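Local coordinates for protein protease (Penicillium cyclopium, PDB 5Z6O) that acts as a subtilisin-type serine protease of the S8 family and probably hydrolyses casein, gelatin and type IV collagen, at residues R125-T128 with G129-M133; Y141-A144 with M145-A149; A149-V152 with V153-V157. One frame throughout, in Å; residues are numbered along the deposited sequence. Where two conformers were deposited one is given.

Interaction 1: residues R125-T128 with G129-M133; sequences RGAT and GKSVM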
# COMPACT_ATOMS: atom_id res chain seq x y z
N ARG A 125 -4.38 -20.41 -3.51
CA ARG A 125 -5.16 -19.75 -4.56
C ARG A 125 -4.52 -19.84 -5.94
O ARG A 125 -5.13 -19.41 -6.91
CB ARG A 125 -5.34 -18.26 -4.26
CG ARG A 125 -6.29 -17.91 -3.17
CD ARG A 125 -6.38 -16.39 -3.07
NE ARG A 125 -7.02 -16.03 -1.83
CZ ARG A 125 -8.22 -15.49 -1.74
NH1 ARG A 125 -8.88 -15.20 -2.85
NH2 ARG A 125 -8.73 -15.23 -0.55
N GLY A 126 -3.30 -20.35 -6.03
CA GLY A 126 -2.53 -20.27 -7.25
C GLY A 126 -2.12 -18.87 -7.64
O GLY A 126 -1.97 -18.59 -8.83
N ALA A 127 -1.94 -17.97 -6.66
CA ALA A 127 -1.64 -16.56 -6.94
C ALA A 127 -0.15 -16.24 -6.83
O ALA A 127 0.24 -15.06 -6.83
CB ALA A 127 -2.45 -15.65 -6.01
N THR A 128 0.70 -17.26 -6.75
CA THR A 128 2.13 -17.02 -6.68
C THR A 128 2.61 -16.23 -7.89
O THR A 128 2.31 -16.58 -9.03
CB THR A 128 2.87 -18.35 -6.61
OG1 THR A 128 2.43 -19.06 -5.44
CG2 THR A 128 4.37 -18.13 -6.54
N GLY A 129 3.35 -15.14 -7.63
CA GLY A 129 3.82 -14.24 -8.65
C GLY A 129 2.84 -13.18 -9.07
O GLY A 129 3.22 -12.27 -9.81
N LYS A 130 1.59 -13.25 -8.62
CA LYS A 130 0.61 -12.23 -8.96
C LYS A 130 -0.25 -11.92 -7.75
O LYS A 130 -1.48 -11.87 -7.79
CB LYS A 130 -0.21 -12.66 -10.18
CG LYS A 130 -0.64 -14.09 -10.21
CD LYS A 130 -1.34 -14.37 -11.56
CE LYS A 130 -2.44 -15.42 -11.45
NZ LYS A 130 -1.91 -16.81 -11.46
N SER A 131 0.42 -11.66 -6.62
CA SER A 131 -0.21 -11.36 -5.34
C SER A 131 0.50 -10.15 -4.76
O SER A 131 1.70 -9.98 -5.02
CB SER A 131 -0.09 -12.49 -4.28
OG SER A 131 -0.76 -13.67 -4.63
N VAL A 132 -0.21 -9.38 -3.90
CA VAL A 132 0.34 -8.15 -3.33
C VAL A 132 0.04 -8.15 -1.84
O VAL A 132 -1.03 -8.59 -1.41
CB VAL A 132 -0.29 -6.91 -4.03
CG1 VAL A 132 0.03 -5.62 -3.26
CG2 VAL A 132 0.20 -6.85 -5.46
N MET A 133 1.02 -7.71 -1.05
CA MET A 133 0.80 -7.55 0.37
C MET A 133 1.13 -6.13 0.75
O MET A 133 2.18 -5.61 0.36
CB MET A 133 1.67 -8.54 1.17
CG MET A 133 1.49 -8.39 2.68
SD MET A 133 2.52 -9.52 3.66
CE MET A 133 1.71 -11.08 3.37
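A type II beta turn running from Ala127 to Lys130 brings the chain from the end of helix 108-124 into strand 131-135 of the parallel subtilase sheet. Its closing bond passes from Lys130 N to Ala127 O at 2.9 Å, while the CA atoms of these two residues stand 5.3 Å apart. Gly129 takes the third turn position with a positive phi of 84°; a CB there would lie only 2.6 Å from Thr128 O, a clash. The preceding helix ends just before, in a Schellman motif whose positive-phi residue is Gly126.

Two side chains of 129-133 reach back over this turn. Lys130 has CG wedged between its backbone N and carbonyl carbon (chi1 42°), and bends again near its end, which carries NZ to Gly126 O at 3.2 Å, in the carbonyl plane. On the way, CG of the lysine passes 3.6 Å from Ala127 O. In the conformer described, one of two deposited for Ser131, Ser131 OG donates to Ala127 O at 2.8 Å. With OG in this position, doubtfully close to Ala127 CB, the carbonyl oxygen would accept from both Lys130 N and Ser131 OG, on opposite faces of its plane. Outside the turn, Val132 joins strand 37-42 through backbone bonds to Val37 and Tyr39. Thr128 turns its methyl group along the turn backbone, CG2 lying 3.3 Å from Gly129 N.

Interaction 2: residues Y141-A144 with M145-A149; sequences YSRA and MNDAA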
# COMPACT_ATOMS: atom_id res chain seq x y z
N TYR A 141 13.91 -2.05 14.83
CA TYR A 141 14.62 -3.06 14.06
C TYR A 141 14.42 -4.44 14.67
O TYR A 141 14.51 -4.62 15.89
CB TYR A 141 16.10 -2.73 14.02
CG TYR A 141 16.84 -3.80 13.30
CD1 TYR A 141 16.92 -3.78 11.92
CD2 TYR A 141 17.44 -4.86 13.98
CE1 TYR A 141 17.60 -4.78 11.24
CE2 TYR A 141 18.10 -5.87 13.30
CZ TYR A 141 18.18 -5.81 11.93
OH TYR A 141 18.82 -6.78 11.21
N SER A 142 14.16 -5.42 13.81
CA SER A 142 13.99 -6.80 14.24
C SER A 142 14.47 -7.71 13.11
O SER A 142 13.89 -7.68 12.01
CB SER A 142 12.53 -7.09 14.59
OG SER A 142 12.33 -8.48 14.73
N ARG A 143 15.52 -8.51 13.37
CA ARG A 143 15.96 -9.47 12.36
C ARG A 143 14.83 -10.43 11.99
O ARG A 143 14.65 -10.75 10.81
CB ARG A 143 17.21 -10.24 12.85
CG ARG A 143 17.66 -11.38 11.93
CD ARG A 143 18.14 -10.85 10.58
NE ARG A 143 18.46 -11.96 9.69
CZ ARG A 143 19.66 -12.52 9.60
NH1 ARG A 143 19.85 -13.54 8.77
NH2 ARG A 143 20.68 -12.11 10.36
N ALA A 144 14.05 -10.87 12.96
CA ALA A 144 12.98 -11.82 12.69
C ALA A 144 11.92 -11.21 11.77
O ALA A 144 11.43 -11.86 10.84
CB ALA A 144 12.33 -12.28 13.99
N MET A 145 11.53 -9.97 12.04
CA MET A 145 10.58 -9.31 11.15
C MET A 145 11.15 -9.12 9.75
O MET A 145 10.44 -9.33 8.74
CB MET A 145 10.14 -7.99 11.78
CG MET A 145 9.28 -7.12 10.88
SD MET A 145 7.68 -7.95 10.70
CE MET A 145 7.16 -7.93 12.40
N ASN A 146 12.43 -8.74 9.63
CA ASN A 146 13.04 -8.61 8.31
C ASN A 146 13.11 -9.94 7.58
O ASN A 146 12.87 -10.00 6.37
CB ASN A 146 14.43 -8.00 8.41
CG ASN A 146 14.40 -6.50 8.59
OD1 ASN A 146 13.36 -5.91 8.87
ND2 ASN A 146 15.54 -5.87 8.38
N ASP A 147 13.44 -11.04 8.29
CA ASP A 147 13.43 -12.36 7.66
C ASP A 147 12.04 -12.72 7.15
O ASP A 147 11.91 -13.33 6.07
CB ASP A 147 13.86 -13.45 8.63
CG ASP A 147 15.34 -13.37 8.99
OD1 ASP A 147 16.09 -12.68 8.27
OD2 ASP A 147 15.69 -14.00 10.02
N ALA A 148 11.02 -12.47 7.97
CA ALA A 148 9.66 -12.80 7.56
C ALA A 148 9.27 -12.03 6.30
O ALA A 148 8.65 -12.59 5.38
CB ALA A 148 8.69 -12.50 8.69
N ALA A 149 9.59 -10.74 6.27
CA ALA A 149 9.28 -9.92 5.08
C ALA A 149 10.01 -10.43 3.84
O ALA A 149 9.42 -10.52 2.73
CB ALA A 149 9.64 -8.47 5.34
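Met145 and Ser142 meet at the N-terminal cap of helix 143-154, where Ser142 is the N-cap residue. Met145 N points almost straight at the serine hydroxyl, giving a capping bond to Ser142 OG of 3.2 Å with an N-H...O angle of 170°. OG is placed for this by lying anti to the backbone N of Ser142 (chi1 168°), from where it also touches Met145 CB at 3.7 Å. With an alanine in place of the serine, Met145 N is likely to lose its side-chain acceptor and the first turn its cap. The rest of the Met145 side chain packs on Val111 and Ile112 of helix 108-124.

Ala144 joins the first turn to the next, its carbonyl O accepting from Ala148 N at 3.0 Å while Ala148 CB rests 3.5 Å from the same oxygen.

Asp147 is tied to Arg143 twice. Its backbone N donates to Arg143 O at 2.8 Å, and its carboxylate forms a salt bridge along the exposed flank of the helix. The arginine chain bends at chi2 and presents Arg143 NE to Asp147 OD1 at 2.9 Å; the oxygen sits in the guanidinium plane, at its edge, and is met on its syn side. The two flat groups are themselves nearly perpendicular, 86° apart.

On another flank, Asn146 OD1 and ND2 are hydrogen-bonded to Ser174 OG and Ser177 OG respectively, while Asn146 N donates to Ser142 O at 3.0 Å.

Interaction 3: residues A149-V152 with V153-V157; sequences AANV and VRSGV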
# COMPACT_ATOMS: atom_id res chain seq x y z
N ALA A 149 9.59 -10.74 6.27
CA ALA A 149 9.28 -9.92 5.08
C ALA A 149 10.01 -10.43 3.84
O ALA A 149 9.42 -10.52 2.73
CB ALA A 149 9.64 -8.47 5.34
N ALA A 150 11.30 -10.75 3.99
CA ALA A 150 12.05 -11.27 2.85
C ALA A 150 11.44 -12.58 2.37
O ALA A 150 11.42 -12.85 1.17
CB ALA A 150 13.53 -11.47 3.19
N ASN A 151 10.97 -13.41 3.30
CA ASN A 151 10.35 -14.66 2.89
C ASN A 151 9.05 -14.42 2.11
O ASN A 151 8.73 -15.20 1.19
CB ASN A 151 10.07 -15.52 4.13
CG ASN A 151 9.47 -16.85 3.77
OD1 ASN A 151 10.12 -17.66 3.11
ND2 ASN A 151 8.21 -17.07 4.16
N VAL A 152 8.27 -13.41 2.49
CA VAL A 152 7.07 -13.10 1.70
C VAL A 152 7.45 -12.88 0.25
O VAL A 152 6.81 -13.41 -0.68
CB VAL A 152 6.34 -11.86 2.28
CG1 VAL A 152 5.18 -11.36 1.35
CG2 VAL A 152 5.81 -12.17 3.65
N VAL A 153 8.46 -12.03 0.02
CA VAL A 153 8.82 -11.69 -1.35
C VAL A 153 9.38 -12.91 -2.08
O VAL A 153 9.05 -13.17 -3.24
CB VAL A 153 9.81 -10.51 -1.35
CG1 VAL A 153 10.27 -10.19 -2.79
CG2 VAL A 153 9.15 -9.29 -0.76
N ARG A 154 10.22 -13.68 -1.39
CA ARG A 154 10.81 -14.87 -2.01
C ARG A 154 9.75 -15.89 -2.39
O ARG A 154 9.95 -16.68 -3.32
CB ARG A 154 11.83 -15.49 -1.05
CG ARG A 154 12.98 -16.16 -1.75
CD ARG A 154 13.93 -16.85 -0.77
NE ARG A 154 14.23 -16.07 0.44
CZ ARG A 154 15.03 -15.00 0.49
NH1 ARG A 154 15.24 -14.39 1.65
NH2 ARG A 154 15.62 -14.53 -0.61
N SER A 155 8.59 -15.87 -1.71
CA SER A 155 7.48 -16.79 -1.98
C SER A 155 6.53 -16.29 -3.06
O SER A 155 5.47 -16.89 -3.24
CB SER A 155 6.68 -17.03 -0.72
OG SER A 155 7.54 -17.54 0.27
N GLY A 156 6.90 -15.22 -3.78
CA GLY A 156 6.10 -14.72 -4.89
C GLY A 156 5.00 -13.73 -4.53
O GLY A 156 4.00 -13.64 -5.27
N VAL A 157 5.13 -12.99 -3.44
CA VAL A 157 4.16 -11.95 -3.06
C VAL A 157 4.90 -10.60 -2.99
O VAL A 157 5.87 -10.47 -2.24
CB VAL A 157 3.48 -12.27 -1.72
CG1 VAL A 157 2.45 -11.17 -1.35
CG2 VAL A 157 2.73 -13.61 -1.76
O HOH W 1 13.01 -16.74 2.86
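Asn151 O accepts two bonds from Ser155 at the C-terminal end of helix 143-154, which closes in a Schellman motif with Gly156 as its positive-phi residue. Ser155 OG donates at 2.8 Å to Asn151 O, and Ser155 N reaches that oxygen at 3.0 Å from the opposite face of the carbonyl plane. The serine hydroxyl lies beside its own backbone N (chi1 -57°), which lets OG reach the carbonyl of the preceding turn. The Schellman pair follows: Gly156 N bonds to Val153 O, and Val157 N to Val152 O at 3.3 Å.

Farther out, a water links two side chains on the exposed flank, donating to Asn151 OD1 and accepting from Arg154 NE at 2.8 Å in the guanidinium plane. The bent arginine lays one face of that group over Ala150 O, which sits off-centre toward the rim, with Arg154 NH1 3.7 Å from Ala150 CB.

Val152 carries the apolar packing of the helix end, on Met115 and Val119 of helix 108-124 and on Met133. The chain passes on into strand 157-162 of the central sheet, and Val157 packs on Met133 as well. Between the two valines, Val152 CG1 rests 3.6 Å from Val157 CB.

Overall arrangement
Along the chain the three contacts follow in series. Interaction 1 turns the chain from helix 108-124 into strand 131-135, the first strand of a beta-alpha-beta crossover whose helix, 143-154, is begun by interaction 2 and ended by interaction 3, which hands the chain to strand 157-162. Strands 131-135 and 157-162 are parallel neighbours in the sheet. Interactions 2 and 3 share Ala149, while none encloses or crosses another. Interactions 1 and 2 do not touch, their nearest atoms being about 7 Å apart. Interactions 1 and 3 meet at the two turns, with Gly129 N 2.9 Å from Gly156 O in a probable hydrogen bond, and Met133 CB packs on Val157 CG1.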